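Local atomic coordinates of peptidoglycan synthetase penicillin-binding protein 3 (Bifidobacterium adolescentis, PDB entry 4YE5), a protein that probably binds penicillin and, as a member of the transpeptidase family, is thought to cross-link peptidoglycan during cell-wall synthesis. Residues A[301-304]-A[308-311]; A[320-325]-A[394-399]; A[338-343]-A[469-474]; A[354-359]-A[388-393]; A[364-369]-A[412-417]. All coordinates share one frame; numbering follows the deposited sequence. Where two conformers were deposited one is given.

Contact 1: A[301-304]-A[308-311]; sequences GLHK and KFTV
His-303 and Phe-309 form a T-shaped (edge-to-face) aromatic pair that bridges the loop after helix 290-299 and the start of strand 308-311. This strand pairs antiparallel with 331-334 in a small two-stranded sheet of the transpeptidase domain. The two side chains meet head-on from loop and strand. Phe-309 presents its far edge, and CZ stands over the centre of the imidazole face, 3.4 Å above its plane. The ring centroids are 4.8 Å apart and the planes are inclined at 67°. Phe-309 CE2 is the second atom of the presented edge, 3.7 Å from His-303 NE2. Both rings leave their backbones with CG beside the backbone N and opposite the carbonyl carbon (chi1 -80° for His-303 and -62° for Phe-309), which turns them toward each other between loop and strand. The rotation of the imidazole is held by a hydrogen bond of ND1 with Asp-307 OD2, a carboxylate oxygen also bonded to Lys-304 N. This nearby negative charge may polarise the ring that Phe-309 faces. Leu-335 and Ile-338 of helix 335-340 pack on the Phe-309 side chain, as do Ile-349 and Ala-350 of helix 344-350, and Phe-309 is buried among them. At the loop's beginning Gly-301 ends the preceding helix in a Schellman motif. The closest approach of the two rings is His-303 CE1 to Phe-309 CZ, 3.4 Å.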
# COMPACT_ATOMS: atom_id res chain seq x y z
N GLY A 301 19.40 17.75 -26.23
CA GLY A 301 20.24 18.86 -26.65
C GLY A 301 19.46 19.89 -27.45
O GLY A 301 20.01 20.63 -28.26
N LEU A 302 18.15 19.92 -27.23
CA LEU A 302 17.30 20.89 -27.92
C LEU A 302 17.55 22.27 -27.37
O LEU A 302 17.56 23.25 -28.11
CB LEU A 302 15.83 20.52 -27.79
CG LEU A 302 15.47 19.24 -28.55
CD1 LEU A 302 13.99 18.95 -28.40
CD2 LEU A 302 15.86 19.38 -30.03
N HIS A 303 17.76 22.35 -26.07
CA HIS A 303 18.15 23.61 -25.44
C HIS A 303 19.14 23.33 -24.33
O HIS A 303 19.31 22.18 -23.91
CB HIS A 303 16.92 24.36 -24.90
CG HIS A 303 16.16 25.10 -25.96
ND1 HIS A 303 16.67 26.22 -26.60
CD2 HIS A 303 14.95 24.88 -26.52
CE1 HIS A 303 15.81 26.65 -27.50
NE2 HIS A 303 14.74 25.86 -27.46
N LYS A 304 19.83 24.38 -23.88
CA LYS A 304 20.56 24.32 -22.62
C LYS A 304 19.74 25.02 -21.55
O LYS A 304 18.89 25.86 -21.85
CB LYS A 304 21.94 24.97 -22.74
CG LYS A 304 22.93 24.20 -23.63
CD LYS A 304 24.09 25.10 -24.02
CE LYS A 304 24.91 24.49 -25.17
NZ LYS A 304 25.20 23.05 -24.93
N LYS A 308 18.28 31.70 -23.33
CA LYS A 308 17.48 32.89 -23.07
C LYS A 308 16.28 32.98 -24.01
O LYS A 308 16.42 32.81 -25.22
CB LYS A 308 18.34 34.14 -23.25
CG LYS A 308 19.56 34.22 -22.34
CD LYS A 308 20.38 35.48 -22.66
CE LYS A 308 21.55 35.64 -21.71
NZ LYS A 308 22.49 34.48 -21.76
N PHE A 309 15.12 33.26 -23.44
CA PHE A 309 13.91 33.42 -24.22
C PHE A 309 13.22 34.75 -23.93
O PHE A 309 13.35 35.31 -22.83
CB PHE A 309 12.92 32.28 -23.94
CG PHE A 309 13.44 30.90 -24.29
CD1 PHE A 309 14.20 30.18 -23.38
CD2 PHE A 309 13.13 30.31 -25.52
CE1 PHE A 309 14.67 28.90 -23.70
CE2 PHE A 309 13.58 29.03 -25.84
CZ PHE A 309 14.36 28.32 -24.92
N THR A 310 12.50 35.25 -24.93
CA THR A 310 11.53 36.32 -24.72
C THR A 310 10.15 35.68 -24.75
O THR A 310 9.72 35.14 -25.76
CB THR A 310 11.62 37.38 -25.83
OG1 THR A 310 12.94 37.94 -25.84
CG2 THR A 310 10.60 38.49 -25.59
N VAL A 311 9.46 35.74 -23.62
CA VAL A 311 8.23 34.98 -23.46
C VAL A 311 7.06 35.94 -23.30
O VAL A 311 6.90 36.55 -22.24
CB VAL A 311 8.32 34.04 -22.22
CG1 VAL A 311 7.15 33.07 -22.19
CG2 VAL A 311 9.63 33.27 -22.25

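Contact 2: A[320-325]-A[394-399]; sequences QTYKDA and TRNTVL
A buried contact sets the ring of Tyr-322 on strand 320-323 against Asn-396 and Thr-397 of the short helix 394-397. The phenol end of the ring meets the asparagine almost at a right angle, with ring and amide planes 78° apart. Asn-396 CB lies 3.6 Å from Tyr-322 CZ, approaching obliquely, while Asn-396 ND2 lies 3.0 Å from Tyr-322 OH. The other amide atom, Asn-396 OD1, has its partner in Arg-359 NH1, a bond that fixes how the amide is flipped. Thr-397 adds its methyl at the ring edge, near the ring plane, with CG2 4.4 Å from Tyr-322 CE1. The tyrosine ring points at the helix because CG sits beside the backbone N and opposite the carbonyl carbon (chi1 -54°). Within the transpeptidase fold, strand 320-323 belongs to a two-stranded antiparallel sheet with 314-317, and Tyr-322 pairs with Val-315 through the backbone. The contact therefore ties this small sheet to the segment just after Arg-393. That arginine reinforces the junction, bonding through NH1 to Gln-320 OE1 and through NH2 to Thr-321 O. The tyrosine also touches Val-348 of helix 344-350, and at its far end Tyr-322 OH lies 3.4 Å from Asn-396 CB.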
# COMPACT_ATOMS: atom_id res chain seq x y z
N GLN A 320 -3.63 27.57 -32.96
CA GLN A 320 -3.94 27.34 -31.55
C GLN A 320 -3.28 28.39 -30.67
O GLN A 320 -2.10 28.70 -30.83
CB GLN A 320 -3.50 25.94 -31.12
CG GLN A 320 -4.24 24.82 -31.81
CD GLN A 320 -5.74 24.88 -31.57
OE1 GLN A 320 -6.19 25.13 -30.45
NE2 GLN A 320 -6.52 24.66 -32.63
N THR A 321 -4.04 28.94 -29.72
CA THR A 321 -3.51 29.98 -28.84
C THR A 321 -3.31 29.46 -27.43
O THR A 321 -4.19 28.83 -26.85
CB THR A 321 -4.41 31.23 -28.84
OG1 THR A 321 -4.30 31.88 -30.11
CG2 THR A 321 -3.99 32.21 -27.75
N TYR A 322 -2.11 29.71 -26.89
CA TYR A 322 -1.78 29.28 -25.53
C TYR A 322 -1.50 30.47 -24.63
O TYR A 322 -0.89 31.45 -25.06
CB TYR A 322 -0.58 28.32 -25.55
CG TYR A 322 -0.79 27.15 -26.48
CD1 TYR A 322 -1.39 25.97 -26.04
CD2 TYR A 322 -0.41 27.24 -27.82
CE1 TYR A 322 -1.58 24.91 -26.89
CE2 TYR A 322 -0.60 26.18 -28.69
CZ TYR A 322 -1.19 25.02 -28.23
OH TYR A 322 -1.38 23.97 -29.10
N LYS A 323 -1.97 30.38 -23.39
CA LYS A 323 -1.82 31.46 -22.43
C LYS A 323 -1.22 30.96 -21.12
O LYS A 323 -1.39 29.79 -20.76
CB LYS A 323 -3.17 32.11 -22.13
CG LYS A 323 -3.72 32.93 -23.29
CD LYS A 323 -4.97 33.71 -22.88
CE LYS A 323 -5.35 34.76 -23.93
NZ LYS A 323 -5.79 34.16 -25.22
N ASP A 324 -0.52 31.84 -20.41
CA ASP A 324 -0.10 31.52 -19.05
C ASP A 324 -1.24 31.87 -18.11
O ASP A 324 -2.17 32.58 -18.49
CB ASP A 324 1.20 32.26 -18.68
CG ASP A 324 2.43 31.66 -19.39
OD1 ASP A 324 2.32 30.52 -19.88
OD2 ASP A 324 3.49 32.33 -19.44
N ALA A 325 -1.17 31.38 -16.87
CA ALA A 325 -2.23 31.59 -15.89
C ALA A 325 -2.43 33.06 -15.58
O ALA A 325 -3.53 33.49 -15.22
CB ALA A 325 -1.89 30.83 -14.61
N THR A 394 -3.25 19.13 -28.23
CA THR A 394 -2.80 18.24 -27.16
C THR A 394 -1.32 17.89 -27.28
O THR A 394 -0.68 17.56 -26.30
CB THR A 394 -3.63 16.95 -27.08
OG1 THR A 394 -3.46 16.19 -28.29
CG2 THR A 394 -5.12 17.28 -26.89
N ARG A 395 -0.76 17.97 -28.50
CA ARG A 395 0.67 17.74 -28.67
C ARG A 395 1.47 18.80 -27.90
O ARG A 395 2.62 18.57 -27.54
CB ARG A 395 1.07 17.74 -30.16
CG ARG A 395 1.07 19.13 -30.79
CD ARG A 395 1.58 19.11 -32.23
NE ARG A 395 2.96 18.62 -32.34
CZ ARG A 395 4.04 19.39 -32.34
NH1 ARG A 395 5.25 18.85 -32.46
NH2 ARG A 395 3.91 20.71 -32.23
N ASN A 396 0.84 19.95 -27.65
CA ASN A 396 1.48 21.03 -26.89
C ASN A 396 1.15 21.05 -25.40
O ASN A 396 2.03 21.27 -24.56
CB ASN A 396 1.15 22.38 -27.54
CG ASN A 396 2.02 22.65 -28.74
OD1 ASN A 396 3.24 22.51 -28.68
ND2 ASN A 396 1.39 23.02 -29.87
N THR A 397 -0.11 20.81 -25.06
CA THR A 397 -0.52 20.76 -23.65
C THR A 397 0.22 19.65 -22.90
O THR A 397 0.42 19.73 -21.68
CB THR A 397 -2.04 20.56 -23.49
OG1 THR A 397 -2.43 19.31 -24.05
CG2 THR A 397 -2.83 21.69 -24.18
N VAL A 398 0.64 18.61 -23.61
CA VAL A 398 1.38 17.52 -22.97
C VAL A 398 2.71 18.04 -22.39
O VAL A 398 3.25 17.45 -21.45
CB VAL A 398 1.63 16.35 -23.96
CG1 VAL A 398 2.87 16.58 -24.80
CG2 VAL A 398 1.75 15.03 -23.21
N LEU A 399 3.20 19.15 -22.93
CA LEU A 399 4.44 19.77 -22.44
C LEU A 399 4.26 20.33 -21.04
O LEU A 399 5.22 20.44 -20.29
CB LEU A 399 4.90 20.91 -23.35
CG LEU A 399 5.27 20.57 -24.80
CD1 LEU A 399 5.69 21.85 -25.53
CD2 LEU A 399 6.38 19.50 -24.86

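Contact 3: A[338-343]-A[469-474]; sequences ILEQSS and AEHYNT
The His-471 imidazole carries Glu-340 O over one face, 4.0 Å above the plane and near the margin of the ring, while Tyr-472 CE1 lies at its edge, in the ring plane. Gln-341 comes obliquely, with OE1 3.6 Å from His-471 CE1. His-471 CD2 stands over one face of the Tyr-472 ring near its rim, so the two aromatics lean on each other. The polar tie is a His-carboxylate hydrogen bond: His-471 ND1 donates to Glu-340 OE2 at 2.9 Å (N-H...O 143°). It reaches the oxygen from above the carboxylate plane, 52° out of it, and the oxygen is itself tilted out of the imidazole plane, with carboxylate and ring planes nearly perpendicular. CG of His-471 is anti to the backbone N (chi1 -169°), which carries the ring across to the end of helix 335-340. A water bridges the two segments, donating to Glu-340 O at 2.7 Å and bonding Ser-342 OG at 2.7 Å and Tyr-472 OH at 2.9 Å. Ser-342 ends helix 335-340 in a Schellman motif, with OG weakly bonded to Ser-287 OG and O weakly to Lys-290 NZ; Lys-486 NZ bonds to Leu-339 O. If the family pattern holds, Ser-287 and Lys-290 would be the SxxK pair, Lys-486 the start of the K(T/S)G motif and Ser-342 that of SxN, consistent with the rim of a transpeptidase active site.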
# COMPACT_ATOMS: atom_id res chain seq x y z
N ILE A 338 11.48 29.62 -17.16
CA ILE A 338 10.21 29.13 -17.69
C ILE A 338 9.61 28.07 -16.75
O ILE A 338 8.38 28.04 -16.51
CB ILE A 338 10.36 28.59 -19.15
CG1 ILE A 338 10.45 29.78 -20.12
CG2 ILE A 338 9.19 27.66 -19.52
CD1 ILE A 338 11.09 29.46 -21.47
N LEU A 339 10.47 27.22 -16.20
CA LEU A 339 10.05 26.22 -15.21
C LEU A 339 9.58 26.93 -13.93
O LEU A 339 8.48 26.68 -13.42
CB LEU A 339 11.20 25.26 -14.85
CG LEU A 339 10.77 24.18 -13.84
CD1 LEU A 339 9.72 23.21 -14.47
CD2 LEU A 339 11.94 23.40 -13.19
N GLU A 340 10.44 27.80 -13.41
CA GLU A 340 10.18 28.50 -12.16
C GLU A 340 8.88 29.33 -12.22
O GLU A 340 8.14 29.42 -11.23
CB GLU A 340 11.36 29.43 -11.86
CG GLU A 340 11.16 30.27 -10.63
CD GLU A 340 11.59 31.71 -10.83
OE1 GLU A 340 11.97 32.08 -11.97
OE2 GLU A 340 11.53 32.47 -9.84
N GLN A 341 8.61 29.91 -13.38
CA GLN A 341 7.43 30.76 -13.54
C GLN A 341 6.22 29.99 -14.05
O GLN A 341 5.19 30.58 -14.32
CB GLN A 341 7.76 31.91 -14.49
CG GLN A 341 8.92 32.79 -13.99
CD GLN A 341 8.46 33.86 -13.02
OE1 GLN A 341 7.27 33.98 -12.73
NE2 GLN A 341 9.40 34.65 -12.52
N SER A 342 6.35 28.67 -14.19
CA SER A 342 5.24 27.85 -14.68
C SER A 342 4.69 28.36 -16.02
O SER A 342 3.49 28.37 -16.24
CB SER A 342 4.10 27.80 -13.64
OG SER A 342 4.58 27.35 -12.38
N SER A 343 5.56 28.76 -16.93
CA SER A 343 5.07 29.36 -18.18
C SER A 343 4.79 28.32 -19.26
O SER A 343 5.72 27.80 -19.90
CB SER A 343 6.06 30.39 -18.69
OG SER A 343 5.68 30.86 -19.98
N ALA A 469 11.37 26.25 -6.12
CA ALA A 469 10.98 26.27 -4.69
C ALA A 469 11.17 27.66 -4.06
O ALA A 469 10.32 28.15 -3.32
CB ALA A 469 11.79 25.24 -3.89
N GLU A 470 12.30 28.29 -4.36
CA GLU A 470 12.58 29.61 -3.82
C GLU A 470 11.54 30.65 -4.27
O GLU A 470 11.30 31.63 -3.58
CB GLU A 470 13.98 30.07 -4.21
CG GLU A 470 15.07 29.29 -3.52
CD GLU A 470 16.45 29.84 -3.85
OE1 GLU A 470 16.52 30.79 -4.65
OE2 GLU A 470 17.45 29.30 -3.32
N HIS A 471 10.93 30.41 -5.42
CA HIS A 471 9.85 31.28 -5.89
C HIS A 471 8.70 31.41 -4.86
O HIS A 471 8.01 32.43 -4.82
CB HIS A 471 9.32 30.76 -7.24
CG HIS A 471 8.39 31.71 -7.93
ND1 HIS A 471 8.84 32.78 -8.67
CD2 HIS A 471 7.04 31.75 -7.98
CE1 HIS A 471 7.80 33.44 -9.16
NE2 HIS A 471 6.70 32.83 -8.76
N TYR A 472 8.52 30.38 -4.03
CA TYR A 472 7.45 30.35 -3.01
C TYR A 472 7.97 30.42 -1.57
O TYR A 472 7.24 30.11 -0.63
CB TYR A 472 6.57 29.09 -3.20
CG TYR A 472 5.90 29.10 -4.56
CD1 TYR A 472 5.08 30.16 -4.93
CD2 TYR A 472 6.13 28.09 -5.49
CE1 TYR A 472 4.47 30.20 -6.16
CE2 TYR A 472 5.53 28.13 -6.74
CZ TYR A 472 4.71 29.19 -7.06
OH TYR A 472 4.11 29.25 -8.30
N ASN A 473 9.21 30.84 -1.38
CA ASN A 473 9.80 30.74 -0.06
C ASN A 473 9.28 31.77 0.95
O ASN A 473 9.68 31.74 2.10
CB ASN A 473 11.35 30.68 -0.09
CG ASN A 473 11.98 31.99 -0.50
OD1 ASN A 473 11.30 32.98 -0.74
ND2 ASN A 473 13.32 32.01 -0.59
N THR A 474 8.40 32.67 0.51
CA THR A 474 7.74 33.58 1.46
C THR A 474 6.71 32.82 2.32
O THR A 474 6.35 33.29 3.40
CB THR A 474 7.05 34.78 0.76
OG1 THR A 474 6.23 34.28 -0.30
CG2 THR A 474 8.09 35.75 0.17
O HOH W 1 5.51 29.32 -10.85

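Contact 4: A[354-359]-A[388-393]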
# COMPACT_ATOMS: atom_id res chain seq x y z
N MSE A 354 11.00 19.85 -30.62
CA MSE A 354 10.75 18.53 -30.05
C MSE A 354 9.60 17.84 -30.78
O MSE A 354 8.47 18.32 -30.74
CB MSE A 354 10.41 18.67 -28.57
CG MSE A 354 10.60 17.40 -27.77
SE MSE A 354 10.34 17.75 -25.86
CE MSE A 354 11.07 16.07 -25.20
N THR A 355 9.88 16.71 -31.43
CA THR A 355 8.85 16.01 -32.19
C THR A 355 7.87 15.33 -31.26
O THR A 355 8.19 15.08 -30.11
CB THR A 355 9.45 14.91 -33.11
OG1 THR A 355 9.96 13.83 -32.32
CG2 THR A 355 10.56 15.48 -34.04
N ASN A 356 6.67 15.06 -31.78
CA ASN A 356 5.65 14.28 -31.06
C ASN A 356 6.23 13.02 -30.43
O ASN A 356 5.96 12.71 -29.27
CB ASN A 356 4.52 13.87 -32.02
CG ASN A 356 3.49 14.97 -32.25
OD1 ASN A 356 3.66 16.10 -31.80
ND2 ASN A 356 2.42 14.63 -32.96
N GLU A 357 7.04 12.29 -31.19
CA GLU A 357 7.60 11.04 -30.70
C GLU A 357 8.52 11.28 -29.51
O GLU A 357 8.49 10.53 -28.53
CB GLU A 357 8.35 10.29 -31.81
CG GLU A 357 8.90 8.94 -31.35
CD GLU A 357 9.75 8.26 -32.40
OE1 GLU A 357 9.95 8.85 -33.48
OE2 GLU A 357 10.23 7.13 -32.14
N GLN A 358 9.35 12.32 -29.59
CA GLN A 358 10.24 12.67 -28.49
C GLN A 358 9.45 13.09 -27.26
O GLN A 358 9.77 12.68 -26.14
CB GLN A 358 11.18 13.79 -28.91
CG GLN A 358 12.19 13.35 -29.93
CD GLN A 358 12.92 14.51 -30.54
OE1 GLN A 358 12.39 15.62 -30.61
NE2 GLN A 358 14.14 14.27 -30.99
N ARG A 359 8.41 13.90 -27.46
CA ARG A 359 7.55 14.30 -26.34
C ARG A 359 6.97 13.08 -25.63
O ARG A 359 7.12 12.94 -24.42
CB ARG A 359 6.42 15.25 -26.80
CG ARG A 359 6.95 16.55 -27.39
CD ARG A 359 5.87 17.39 -28.11
NE ARG A 359 6.49 18.52 -28.82
CZ ARG A 359 5.94 19.72 -28.96
NH1 ARG A 359 4.73 19.96 -28.46
NH2 ARG A 359 6.59 20.68 -29.61
N ASP A 388 0.58 9.46 -32.02
CA ASP A 388 -0.12 9.60 -33.29
C ASP A 388 -1.62 9.87 -33.13
O ASP A 388 -2.29 10.22 -34.09
CB ASP A 388 0.15 8.43 -34.26
CG ASP A 388 -0.12 7.07 -33.63
OD1 ASP A 388 -0.80 7.00 -32.58
OD2 ASP A 388 0.35 6.06 -34.21
N SER A 389 -2.13 9.75 -31.90
CA SER A 389 -3.53 10.09 -31.64
C SER A 389 -3.70 11.53 -31.18
O SER A 389 -4.82 12.00 -31.01
CB SER A 389 -4.13 9.17 -30.56
OG SER A 389 -3.74 9.59 -29.26
N TRP A 390 -2.59 12.23 -30.96
CA TRP A 390 -2.65 13.62 -30.48
C TRP A 390 -3.12 14.51 -31.61
O TRP A 390 -2.88 14.22 -32.77
CB TRP A 390 -1.26 14.10 -30.05
CG TRP A 390 -0.67 13.38 -28.86
CD1 TRP A 390 -1.30 12.49 -28.04
CD2 TRP A 390 0.66 13.51 -28.37
NE1 TRP A 390 -0.42 12.05 -27.07
CE2 TRP A 390 0.78 12.66 -27.25
CE3 TRP A 390 1.77 14.26 -28.77
CZ2 TRP A 390 1.97 12.54 -26.52
CZ3 TRP A 390 2.95 14.15 -28.05
CH2 TRP A 390 3.04 13.29 -26.94
N ASP A 391 -3.78 15.61 -31.26
CA ASP A 391 -4.11 16.62 -32.27
C ASP A 391 -3.17 17.80 -32.09
O ASP A 391 -2.29 17.76 -31.23
CB ASP A 391 -5.59 17.04 -32.21
CG ASP A 391 -5.97 17.69 -30.89
OD1 ASP A 391 -5.23 18.57 -30.41
OD2 ASP A 391 -7.02 17.33 -30.34
N ARG A 392 -3.36 18.85 -32.89
CA ARG A 392 -2.44 19.98 -32.89
C ARG A 392 -2.37 20.75 -31.56
O ARG A 392 -1.39 21.44 -31.29
CB ARG A 392 -2.73 20.95 -34.05
CG ARG A 392 -2.38 20.38 -35.42
CD ARG A 392 -1.19 19.42 -35.38
NE ARG A 392 0.11 20.10 -35.47
CZ ARG A 392 1.28 19.47 -35.58
NH1 ARG A 392 2.41 20.16 -35.66
NH2 ARG A 392 1.32 18.14 -35.61
N ARG A 393 -3.41 20.62 -30.74
CA ARG A 393 -3.38 21.25 -29.42
C ARG A 393 -2.77 20.36 -28.33
O ARG A 393 -1.87 20.78 -27.59
CB ARG A 393 -4.77 21.73 -29.01
CG ARG A 393 -4.77 22.48 -27.69
CD ARG A 393 -6.00 23.34 -27.46
NE ARG A 393 -5.74 24.28 -26.38
CZ ARG A 393 -5.35 25.54 -26.56
NH1 ARG A 393 -5.20 26.02 -27.79
NH2 ARG A 393 -5.12 26.33 -25.52
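Trp-390 sets the six-membered end of its indole against the first turn of helix 356-365, whose N-terminus is closed by a capping box. In that box Gln-358 N donates to Thr-355 OG1 and Thr-355 N to Gln-358 OE1. The contact is tight at this indole end, where Trp-390 CZ3 lies 3.6 Å from Asn-356 O and 3.8 Å from Arg-359 CB, the latter at the ring edge and in its plane. Asn-356 and the indole run antiparallel past one another, with Asn-356 CG 3.9 Å from Trp-390 CE3 and the amide plane turned 64° from the ring. The indole keeps CG beside the backbone N (chi1 -65°), which swings the ring toward the helix, and NE1 is anchored on His-385 O. Arg-359 carries its guanidinium away from the tryptophan: its extended chain lets NE donate to Met-354 O (a selenomethionine) at 2.8 Å, from above the carbonyl plane. Arg-359 NH1 reaches Arg-395 O. Asn-356 OD1 likewise bonds to Arg-395 NE, so the helix start is pinned to the next helical segment. The other side is looser and solvent-exposed. Arg-392 NH2 stays 4.5 Å from Asn-356 ND2, and Arg-392 instead makes a salt bridge from NE to Glu-318 OE1. Asp-391 points away from the helix; its OD1 accepts Arg-393 N at 2.8 Å, nearly along the C-O axis, and also bonds to Thr-394 N.

Contact 5: A[364-369]-A[412-417]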
# COMPACT_ATOMS: atom_id res chain seq x y z
N SER A 364 6.71 9.12 -21.17
CA SER A 364 6.58 7.69 -20.91
C SER A 364 7.80 7.14 -20.17
O SER A 364 7.67 6.33 -19.25
CB SER A 364 6.44 6.95 -22.25
OG SER A 364 6.09 5.60 -22.03
N LYS A 365 8.99 7.58 -20.57
CA LYS A 365 10.24 7.13 -19.93
C LYS A 365 10.25 7.40 -18.42
O LYS A 365 10.89 6.66 -17.66
CB LYS A 365 11.42 7.85 -20.56
CG LYS A 365 12.68 7.04 -20.73
CD LYS A 365 13.71 7.91 -21.48
CE LYS A 365 14.94 7.13 -21.93
NZ LYS A 365 15.79 8.00 -22.81
N PHE A 366 9.57 8.44 -17.97
CA PHE A 366 9.49 8.74 -16.53
C PHE A 366 8.50 7.85 -15.79
O PHE A 366 8.30 7.99 -14.57
CB PHE A 366 9.12 10.21 -16.30
CG PHE A 366 10.29 11.16 -16.37
CD1 PHE A 366 11.01 11.48 -15.22
CD2 PHE A 366 10.66 11.75 -17.57
CE1 PHE A 366 12.08 12.38 -15.27
CE2 PHE A 366 11.73 12.63 -17.64
CZ PHE A 366 12.44 12.95 -16.49
N GLY A 367 7.88 6.91 -16.50
CA GLY A 367 6.95 5.96 -15.88
C GLY A 367 5.47 6.33 -16.02
O GLY A 367 4.60 5.64 -15.48
N ILE A 368 5.18 7.41 -16.74
CA ILE A 368 3.78 7.87 -16.89
C ILE A 368 3.04 6.91 -17.82
O ILE A 368 3.57 6.53 -18.86
CB ILE A 368 3.74 9.30 -17.47
CG1 ILE A 368 4.52 10.27 -16.58
CG2 ILE A 368 2.31 9.78 -17.68
CD1 ILE A 368 4.32 10.07 -15.10
N GLY A 369 1.82 6.53 -17.44
CA GLY A 369 1.02 5.64 -18.27
C GLY A 369 1.34 4.16 -18.05
O GLY A 369 0.77 3.29 -18.70
N THR A 412 5.34 10.89 -8.04
CA THR A 412 6.38 10.92 -7.05
C THR A 412 7.62 10.18 -7.58
O THR A 412 8.74 10.64 -7.40
CB THR A 412 5.89 10.31 -5.73
OG1 THR A 412 4.87 11.16 -5.18
CG2 THR A 412 7.02 10.22 -4.71
N ASN A 413 7.41 9.04 -8.23
CA ASN A 413 8.52 8.32 -8.83
C ASN A 413 9.20 9.11 -9.96
O ASN A 413 10.42 9.07 -10.09
CB ASN A 413 8.11 6.94 -9.35
CG ASN A 413 9.23 5.91 -9.23
OD1 ASN A 413 10.09 6.03 -8.35
ND2 ASN A 413 9.23 4.90 -10.10
N ALA A 414 8.42 9.82 -10.75
CA ALA A 414 8.99 10.64 -11.84
C ALA A 414 9.87 11.75 -11.27
O ALA A 414 10.98 12.00 -11.74
CB ALA A 414 7.86 11.24 -12.71
N ILE A 415 9.38 12.43 -10.24
CA ILE A 415 10.19 13.43 -9.57
C ILE A 415 11.44 12.84 -8.90
O ILE A 415 12.51 13.46 -8.88
CB ILE A 415 9.34 14.21 -8.54
CG1 ILE A 415 8.29 15.04 -9.29
CG2 ILE A 415 10.23 15.09 -7.64
CD1 ILE A 415 8.89 16.09 -10.25
N SER A 416 11.32 11.62 -8.38
CA SER A 416 12.47 10.96 -7.75
C SER A 416 13.62 10.82 -8.75
O SER A 416 14.79 10.83 -8.36
CB SER A 416 12.09 9.57 -7.23
OG SER A 416 12.22 8.61 -8.27
N VAL A 417 13.29 10.71 -10.03
CA VAL A 417 14.33 10.56 -11.07
C VAL A 417 15.31 11.73 -11.02
O VAL A 417 16.53 11.54 -11.14
CB VAL A 417 13.73 10.48 -12.50
CG1 VAL A 417 14.83 10.62 -13.56
CG2 VAL A 417 12.97 9.20 -12.69
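The Schellman turn that ends helix 356-365 rests on helix 408-419, with Phe-366 as its main contact residue against Ala-414 and Val-417. The backbones come close, the CA atoms of Phe-366 and Ala-414 being 5.1 Å apart, and the small side chain of Ala-414 lets them approach. Ala-414 CB touches Phe-366 CB at 3.9 Å and Phe-366 O at 3.8 Å. The ring leaves the turn with CG beside the backbone N (chi1 -83°) and runs along the helix surface. Ala-414 O lies at the ring edge, near its plane, 3.5 Å from Phe-366 CD1. Further along, Phe-366 CE1 meets Val-417 CG1 at 3.7 Å, the valine coming at an oblique angle. Gly-367 takes the positive phi that the Schellman geometry requires, and its N bonds to Ser-364 O. Beyond the glycine, Ile-368 returns to the same helix, its CD1 4.4 Å from Ala-414 CB. In the transpeptidase fold, helix 408-419 lies against the five-stranded antiparallel sheet: Thr-412 packs on Met-246 and Gln-248 of strand 242-249, and Asn-413 OD1 bonds to Gln-248 NE2. Leu-292 of helix 290-299 also touches Phe-366, Ile-368 and Ala-414. Asn-413 holds a second tie through ND2 to Lys-425 O, and Val-417 packs on Lys-424 of strand 423-424.

All five contacts lie in the transpeptidase domain. Contact 1 closes first along the chain. Contact 4 is nested in loops closed by contacts 2 and 3, and contact 5 within that of contact 3; contact 2 crosses both 3 and 5, and 4 crosses 5. Contacts 2 and 4 are the nearest pair, with centres about 12 Å apart, joined through Arg-359 and Arg-395. Contacts 4 and 5 lie at the two ends of helix 356-365, centres about 19 Å apart. Contact 1 packs on contact 3 through Phe-309 and Ile-338, while Asp-324 bonds Ser-343 to link contacts 2 and 3. Contact 3 lies by the probable active-site residues; the others join surrounding helices and small sheets.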